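Local coordinates for protein poly-beta-1,6-N-acetyl-D-glucosamine N-deacetylase (PDB 4U10) that probably removes N-acetyl groups from poly-beta-1,6-N-acetyl-D-glucosamine through its metal-binding polysaccharide deacetylase domain, the part of the longer protein present here, at residues K118-R121 against N122-V125. Numbering follows the deposited sequence.
Sequences KLPR and NVFV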
loop_
_atom_site.group_PDB
_atom_site.type_symbol
_atom_site.label_atom_id
_atom_site.label_comp_id
_atom_site.label_asym_id
_atom_site.label_seq_id
_atom_site.Cartn_x
_atom_site.Cartn_y
_atom_site.Cartn_z
ATOM N N LYS A 118 12.859 -4.449 -17.211
ATOM C CA LYS A 118 13.500 -3.415 -16.433
ATOM C C LYS A 118 12.728 -2.111 -16.670
ATOM O O LYS A 118 12.468 -1.733 -17.811
ATOM C CB LYS A 118 14.969 -3.338 -16.870
ATOM C CG LYS A 118 15.703 -4.666 -16.618
ATOM C CD LYS A 118 17.201 -4.514 -16.842
ATOM C CE LYS A 118 17.886 -5.879 -17.019
ATOM N NZ LYS A 118 19.118 -5.769 -17.869
ATOM N N LEU A 119 12.348 -1.428 -15.592
ATOM C CA LEU A 119 11.504 -0.257 -15.681
ATOM C C LEU A 119 12.299 1.072 -15.512
ATOM O O LEU A 119 13.165 1.154 -14.610
ATOM C CB LEU A 119 10.468 -0.313 -14.552
ATOM C CG LEU A 119 9.344 -1.315 -14.645
ATOM C CD1 LEU A 119 8.605 -1.331 -13.293
ATOM C CD2 LEU A 119 8.418 -0.923 -15.775
ATOM N N PRO A 120 11.964 2.110 -16.306
ATOM C CA PRO A 120 12.527 3.428 -16.100
ATOM C C PRO A 120 12.349 3.813 -14.646
ATOM O O PRO A 120 11.362 3.408 -14.019
ATOM C CB PRO A 120 11.696 4.315 -17.039
ATOM C CG PRO A 120 11.201 3.407 -18.115
ATOM C CD PRO A 120 10.983 2.099 -17.424
ATOM N N ARG A 121 13.342 4.483 -14.075
ATOM C CA ARG A 121 13.251 4.906 -12.685
ATOM C C ARG A 121 12.008 5.841 -12.445
ATOM O O ARG A 121 11.446 5.837 -11.352
ATOM C CB ARG A 121 14.578 5.509 -12.214
ATOM C CG ARG A 121 14.556 6.278 -10.875
ATOM C CD ARG A 121 14.420 5.339 -9.681
ATOM N NE ARG A 121 14.312 6.046 -8.399
ATOM C CZ ARG A 121 13.232 6.700 -7.984
ATOM N NH1 ARG A 121 12.135 6.711 -8.726
ATOM N NH2 ARG A 121 13.224 7.282 -6.796
ATOM N N ASN A 122 11.559 6.595 -13.452
ATOM C CA ASN A 122 10.436 7.547 -13.226
ATOM C C ASN A 122 9.096 7.027 -13.427
ATOM O O ASN A 122 8.120 7.759 -13.362
ATOM C CB ASN A 122 10.553 8.740 -14.059
ATOM C CG ASN A 122 11.828 9.435 -13.809
ATOM O OD1 ASN A 122 12.059 9.944 -12.695
ATOM N ND2 ASN A 122 12.669 9.469 -14.819
ATOM N N VAL A 123 9.000 5.728 -13.540
ATOM C CA VAL A 123 7.756 5.134 -13.193
ATOM C C VAL A 123 7.418 5.451 -11.721
ATOM O O VAL A 123 6.218 5.531 -11.397
ATOM C CB VAL A 123 7.770 3.636 -13.472
ATOM C CG1 VAL A 123 6.445 3.012 -13.023
ATOM C CG2 VAL A 123 7.985 3.425 -14.971
ATOM N N PHE A 124 8.435 5.671 -10.877
ATOM C CA PHE A 124 8.220 5.853 -9.439
ATOM C C PHE A 124 8.599 7.192 -8.905
ATOM O O PHE A 124 9.453 7.889 -9.471
ATOM C CB PHE A 124 8.935 4.742 -8.661
ATOM C CG PHE A 124 8.543 3.372 -9.122
ATOM C CD1 PHE A 124 7.337 2.848 -8.788
ATOM C CD2 PHE A 124 9.344 2.651 -10.016
ATOM C CE1 PHE A 124 6.936 1.605 -9.278
ATOM C CE2 PHE A 124 8.954 1.406 -10.501
ATOM C CZ PHE A 124 7.758 0.884 -10.136
ATOM N N VAL A 125 8.011 7.543 -7.777
ATOM C CA VAL A 125 8.340 8.793 -7.086
ATOM C C VAL A 125 9.833 8.894 -6.691
ATOM O O VAL A 125 10.506 7.894 -6.602
ATOM C CB VAL A 125 7.467 9.057 -5.819
ATOM C CG1 VAL A 125 5.993 9.305 -6.160
ATOM C CG2 VAL A 125 7.610 7.965 -4.781
#
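L119 brings CD1 to the edge of the F124 ring, 3.9 Å from CE2 and near the ring plane, the two side chains crossing at about a right angle. V123 CG1 covers one face of that ring, off toward the rim, while V123 CG2 lies 4.1 Å from CD of the P120 ring. The F124 side chain lies about 8 Å from a bound zinc ion and about 5 Å from the side chain of the zinc ligand D75. Next to these apolar contacts the chain makes two successive i to i+3 backbone hydrogen bonds: a weak one from V123 N to P120 O, then a firmer one from F124 N to R121 O (3.1 Å). The polar edge belongs to R121. CG anti to the backbone N (chi1 167°) and a bend at chi2 (73°) carry its guanidinium forward to the carbonyls of F124 and V125. NH1 and NH2 meet V125 O end-on at 2.9 and 2.8 Å, the oxygen lying close to the guanidinium plane, and NH1 adds a weak bond to F124 O. R121 NE bonds to T106 O and NH2 to L104 O, tying the turn after strand 117-119 to the 104-106 region. These backbone carbonyls probably offset part of the buried guanidinium's positive charge.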